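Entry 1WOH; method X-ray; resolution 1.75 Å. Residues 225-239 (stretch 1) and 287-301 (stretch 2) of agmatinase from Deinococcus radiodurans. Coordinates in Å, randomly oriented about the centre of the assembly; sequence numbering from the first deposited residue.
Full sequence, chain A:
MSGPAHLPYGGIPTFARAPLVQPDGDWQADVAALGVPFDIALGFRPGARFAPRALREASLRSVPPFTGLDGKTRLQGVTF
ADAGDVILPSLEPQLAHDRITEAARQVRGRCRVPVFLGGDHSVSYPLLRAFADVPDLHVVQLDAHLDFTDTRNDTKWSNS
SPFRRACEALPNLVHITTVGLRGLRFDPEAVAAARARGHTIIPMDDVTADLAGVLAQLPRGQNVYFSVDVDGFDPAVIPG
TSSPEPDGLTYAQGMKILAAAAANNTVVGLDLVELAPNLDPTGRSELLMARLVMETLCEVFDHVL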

# COMPACT_ATOMS: atom_id res chain seq x y z
N TYR A 225 32.48 -10.29 -15.78
CA TYR A 225 31.84 -9.60 -14.67
C TYR A 225 30.38 -9.57 -15.09
O TYR A 225 30.07 -9.18 -16.22
CB TYR A 225 32.37 -8.17 -14.56
CG TYR A 225 31.70 -7.32 -13.51
CD1 TYR A 225 32.27 -7.13 -12.25
CD2 TYR A 225 30.50 -6.66 -13.79
CE1 TYR A 225 31.68 -6.29 -11.30
CE2 TYR A 225 29.89 -5.83 -12.85
CZ TYR A 225 30.49 -5.65 -11.62
OH TYR A 225 29.90 -4.80 -10.70
N PHE A 226 29.49 -10.01 -14.21
CA PHE A 226 28.05 -10.02 -14.49
C PHE A 226 27.41 -8.78 -13.89
O PHE A 226 27.59 -8.50 -12.71
CB PHE A 226 27.37 -11.23 -13.82
CG PHE A 226 27.63 -12.55 -14.50
CD1 PHE A 226 27.94 -13.67 -13.74
CD2 PHE A 226 27.48 -12.69 -15.87
CE1 PHE A 226 28.11 -14.92 -14.34
CE2 PHE A 226 27.65 -13.93 -16.49
CZ PHE A 226 27.96 -15.05 -15.72
N SER A 227 26.67 -8.03 -14.70
CA SER A 227 25.95 -6.88 -14.18
C SER A 227 24.48 -7.15 -14.46
O SER A 227 24.07 -7.23 -15.62
CB SER A 227 26.35 -5.57 -14.87
OG SER A 227 25.58 -4.50 -14.34
N VAL A 228 23.70 -7.33 -13.41
CA VAL A 228 22.28 -7.62 -13.58
C VAL A 228 21.41 -6.45 -13.13
O VAL A 228 21.33 -6.16 -11.94
CB VAL A 228 21.85 -8.87 -12.78
CG1 VAL A 228 20.35 -9.13 -12.99
CG2 VAL A 228 22.67 -10.08 -13.23
N ASP A 229 20.81 -5.77 -14.09
CA ASP A 229 19.89 -4.68 -13.80
C ASP A 229 18.53 -5.40 -13.78
O ASP A 229 18.14 -6.02 -14.77
CB ASP A 229 19.91 -3.65 -14.92
CG ASP A 229 18.97 -2.48 -14.68
OD1 ASP A 229 17.94 -2.67 -13.99
OD2 ASP A 229 19.24 -1.38 -15.19
N VAL A 230 17.82 -5.35 -12.66
CA VAL A 230 16.55 -6.05 -12.58
C VAL A 230 15.52 -5.61 -13.61
O VAL A 230 14.60 -6.38 -13.91
CB VAL A 230 15.93 -5.96 -11.15
CG1 VAL A 230 16.95 -6.38 -10.11
CG2 VAL A 230 15.42 -4.56 -10.86
N ASP A 231 15.65 -4.42 -14.20
CA ASP A 231 14.65 -4.02 -15.18
C ASP A 231 14.82 -4.78 -16.49
O ASP A 231 14.01 -4.64 -17.42
CB ASP A 231 14.60 -2.49 -15.40
CG ASP A 231 15.82 -1.92 -16.11
OD1 ASP A 231 16.52 -2.65 -16.82
OD2 ASP A 231 16.05 -0.70 -15.95
N GLY A 232 15.86 -5.61 -16.55
CA GLY A 232 16.06 -6.44 -17.73
C GLY A 232 14.94 -7.47 -17.74
O GLY A 232 14.52 -7.97 -18.80
N PHE A 233 14.44 -7.79 -16.55
CA PHE A 233 13.35 -8.75 -16.42
C PHE A 233 12.01 -8.11 -16.69
O PHE A 233 11.82 -6.92 -16.47
CB PHE A 233 13.33 -9.36 -15.01
CG PHE A 233 14.51 -10.24 -14.74
CD1 PHE A 233 15.64 -9.73 -14.12
CD2 PHE A 233 14.51 -11.55 -15.19
CE1 PHE A 233 16.77 -10.53 -13.96
CE2 PHE A 233 15.63 -12.36 -15.03
CZ PHE A 233 16.76 -11.85 -14.41
N ASP A 234 11.06 -8.91 -17.17
CA ASP A 234 9.74 -8.40 -17.46
C ASP A 234 9.17 -7.80 -16.17
O ASP A 234 9.32 -8.37 -15.09
CB ASP A 234 8.83 -9.53 -17.95
CG ASP A 234 7.55 -9.03 -18.58
OD1 ASP A 234 6.66 -8.58 -17.84
OD2 ASP A 234 7.45 -9.06 -19.82
N PRO A 235 8.52 -6.62 -16.27
CA PRO A 235 7.92 -5.92 -15.12
C PRO A 235 6.81 -6.72 -14.42
O PRO A 235 6.49 -6.46 -13.26
CB PRO A 235 7.38 -4.63 -15.74
CG PRO A 235 8.21 -4.43 -16.94
CD PRO A 235 8.40 -5.82 -17.49
N ALA A 236 6.21 -7.67 -15.13
CA ALA A 236 5.16 -8.48 -14.51
C ALA A 236 5.84 -9.38 -13.49
O ALA A 236 5.26 -9.70 -12.45
CB ALA A 236 4.44 -9.32 -15.57
N VAL A 237 7.07 -9.77 -13.78
CA VAL A 237 7.83 -10.64 -12.89
C VAL A 237 8.52 -9.84 -11.78
O VAL A 237 8.37 -10.15 -10.60
CB VAL A 237 8.90 -11.43 -13.68
CG1 VAL A 237 9.69 -12.33 -12.74
CG2 VAL A 237 8.21 -12.24 -14.78
N ILE A 238 9.27 -8.81 -12.17
CA ILE A 238 9.98 -7.95 -11.24
C ILE A 238 9.51 -6.49 -11.42
O ILE A 238 10.15 -5.70 -12.11
CB ILE A 238 11.50 -7.99 -11.51
CG1 ILE A 238 11.99 -9.44 -11.56
CG2 ILE A 238 12.25 -7.20 -10.43
CD1 ILE A 238 11.79 -10.22 -10.24
N PRO A 239 8.37 -6.13 -10.81
CA PRO A 239 7.86 -4.76 -10.95
C PRO A 239 8.61 -3.71 -10.12
O PRO A 239 8.48 -2.52 -10.39
CB PRO A 239 6.40 -4.89 -10.52
CG PRO A 239 6.49 -5.92 -9.43
CD PRO A 239 7.41 -6.97 -10.07
N LEU A 287 12.49 -11.06 -3.39
CA LEU A 287 12.56 -12.50 -3.15
C LEU A 287 13.15 -13.20 -4.36
O LEU A 287 14.09 -13.99 -4.23
CB LEU A 287 11.17 -13.05 -2.82
CG LEU A 287 10.75 -12.71 -1.38
CD1 LEU A 287 9.28 -13.04 -1.16
CD2 LEU A 287 11.64 -13.48 -0.41
N LEU A 288 12.62 -12.90 -5.54
CA LEU A 288 13.10 -13.50 -6.77
C LEU A 288 14.52 -13.09 -7.13
O LEU A 288 15.30 -13.91 -7.60
CB LEU A 288 12.18 -13.16 -7.94
CG LEU A 288 11.09 -14.21 -8.21
CD1 LEU A 288 10.25 -14.41 -6.95
CD2 LEU A 288 10.22 -13.76 -9.38
N MET A 289 14.87 -11.82 -6.91
CA MET A 289 16.21 -11.37 -7.24
C MET A 289 17.29 -11.89 -6.28
O MET A 289 18.44 -12.05 -6.67
CB MET A 289 16.25 -9.85 -7.33
CG MET A 289 15.51 -9.30 -8.55
SD MET A 289 16.14 -9.86 -10.18
CE MET A 289 17.78 -10.44 -9.78
N ALA A 290 16.92 -12.15 -5.03
CA ALA A 290 17.88 -12.70 -4.09
C ALA A 290 18.15 -14.14 -4.54
O ALA A 290 19.29 -14.62 -4.49
CB ALA A 290 17.31 -12.69 -2.67
N ARG A 291 17.10 -14.82 -4.99
CA ARG A 291 17.26 -16.20 -5.45
C ARG A 291 18.12 -16.23 -6.71
O ARG A 291 18.95 -17.12 -6.88
CB ARG A 291 15.90 -16.84 -5.76
CG ARG A 291 16.08 -18.30 -6.18
CD ARG A 291 14.84 -18.90 -6.80
NE ARG A 291 15.22 -19.78 -7.90
CZ ARG A 291 14.46 -20.74 -8.40
NH1 ARG A 291 13.25 -20.97 -7.90
NH2 ARG A 291 14.90 -21.46 -9.43
N LEU A 292 17.92 -15.25 -7.59
CA LEU A 292 18.71 -15.20 -8.81
C LEU A 292 20.19 -15.14 -8.47
O LEU A 292 21.01 -15.81 -9.10
CB LEU A 292 18.34 -13.97 -9.66
CG LEU A 292 18.99 -14.00 -11.06
CD1 LEU A 292 18.06 -14.76 -12.01
CD2 LEU A 292 19.20 -12.59 -11.59
N VAL A 293 20.54 -14.33 -7.48
CA VAL A 293 21.95 -14.21 -7.09
C VAL A 293 22.45 -15.55 -6.58
O VAL A 293 23.52 -16.02 -6.98
CB VAL A 293 22.16 -13.13 -6.00
CG1 VAL A 293 23.60 -13.17 -5.51
CG2 VAL A 293 21.85 -11.74 -6.57
N MET A 294 21.67 -16.18 -5.70
CA MET A 294 22.07 -17.46 -5.14
C MET A 294 22.14 -18.56 -6.20
O MET A 294 23.05 -19.39 -6.18
CB MET A 294 21.13 -17.90 -4.01
CG MET A 294 21.20 -17.03 -2.74
SD MET A 294 22.88 -16.66 -2.18
CE MET A 294 23.45 -18.33 -1.67
N GLU A 295 21.18 -18.58 -7.12
CA GLU A 295 21.19 -19.59 -8.16
C GLU A 295 22.36 -19.34 -9.10
O GLU A 295 23.01 -20.28 -9.57
CB GLU A 295 19.88 -19.60 -8.95
CG GLU A 295 19.84 -20.70 -10.01
CD GLU A 295 18.46 -20.92 -10.60
OE1 GLU A 295 18.32 -21.77 -11.50
OE2 GLU A 295 17.51 -20.24 -10.16
N THR A 296 22.66 -18.07 -9.37
CA THR A 296 23.78 -17.78 -10.25
C THR A 296 25.08 -18.29 -9.62
O THR A 296 25.92 -18.88 -10.30
CB THR A 296 23.90 -16.26 -10.53
OG1 THR A 296 22.73 -15.83 -11.24
CG2 THR A 296 25.13 -15.97 -11.37
N LEU A 297 25.24 -18.08 -8.32
CA LEU A 297 26.43 -18.56 -7.63
C LEU A 297 26.51 -20.09 -7.69
O LEU A 297 27.61 -20.65 -7.76
CB LEU A 297 26.44 -18.08 -6.19
CG LEU A 297 26.63 -16.57 -6.01
CD1 LEU A 297 26.41 -16.18 -4.56
CD2 LEU A 297 28.03 -16.17 -6.46
N CYS A 298 25.37 -20.76 -7.65
CA CYS A 298 25.36 -22.22 -7.73
C CYS A 298 25.99 -22.61 -9.06
O CYS A 298 26.84 -23.49 -9.12
CB CYS A 298 23.94 -22.79 -7.71
SG CYS A 298 23.16 -22.84 -6.11
N GLU A 299 25.55 -21.93 -10.12
CA GLU A 299 26.06 -22.19 -11.45
C GLU A 299 27.54 -21.85 -11.52
O GLU A 299 28.33 -22.62 -12.07
CB GLU A 299 25.29 -21.35 -12.48
CG GLU A 299 23.80 -21.69 -12.62
CD GLU A 299 23.56 -23.10 -13.15
OE1 GLU A 299 24.47 -23.66 -13.80
OE2 GLU A 299 22.45 -23.64 -12.93
N VAL A 300 27.93 -20.70 -10.97
CA VAL A 300 29.33 -20.30 -11.00
C VAL A 300 30.24 -21.36 -10.37
O VAL A 300 31.17 -21.85 -11.00
CB VAL A 300 29.55 -18.95 -10.27
CG1 VAL A 300 31.04 -18.70 -10.06
CG2 VAL A 300 28.95 -17.82 -11.09
N PHE A 301 29.95 -21.75 -9.13
CA PHE A 301 30.79 -22.73 -8.47
C PHE A 301 30.67 -24.16 -8.98
O PHE A 301 31.42 -25.03 -8.55
CB PHE A 301 30.58 -22.67 -6.96
CG PHE A 301 31.24 -21.48 -6.32
CD1 PHE A 301 30.62 -20.23 -6.34
CD2 PHE A 301 32.51 -21.59 -5.76
CE1 PHE A 301 31.26 -19.11 -5.82
CE2 PHE A 301 33.17 -20.47 -5.24
CZ PHE A 301 32.54 -19.23 -5.27

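Strand 225-229 and helix 287-301 run nearly antiparallel, at 165° between their N-to-C directions, with their axes 11.4 Å apart at closest approach. No hydrogen bond crosses between them; the 394 Å² buried in the contact comes from apolar side chains filling the gap between the two backbones. Alternation along the strand decides which residues take part: Phe226 and Val228 point toward the helix, whereas Tyr225 and Ser227 lie out of its reach and Asp229 points away.

Met289 is the central bump. Its side chain, with chi1 and chi2 both m, enters a hollow lined by Val228, Val230, Phe233 and Ile238, and it has the largest covered area of any residue here, 84 Å². Its SD lies 3.6 Å from Val230 CG1 and 3.9 Å from Phe233 CE1, approaching the Phe233 ring obliquely, while Met289 CE reaches to 4.3 Å from Val228 CG1. One turn along, Leu292 CD2 rests in the notch where Val228 and Phe233 meet, 3.9 Å from Val228 CG1 and 3.8 Å from Phe233 CZ.

Beyond the strand the chain turns, and the turn carries Val230 and Phe233, two of the hollow's walls. Asp231 N donates to Asp229 OD1 (2.9 Å), and Phe233 N bonds to Val230 O (3.0 Å); Val230, in the 3-10 segment, and Phe233, just after it, both point toward the helix. Farther on, Ile238 leaves its backbone sideways, but its end comes nearer, placing CD1 3.8 Å from Leu288 CB. Val237 CG1 meets Leu288 CD2 at 3.7 Å, so Leu288 packs against both residues.

At the other end the fit is looser. Phe226 CD1 is 4.3 Å from Thr296 CG2, and Val300 CG2 sits at the ring edge, 4.4 Å from Phe226 CE1. Thr296 OG1 donates to Leu292 O (2.7 Å), satisfying its hydroxyl within the helix while its methyl lies near the ring.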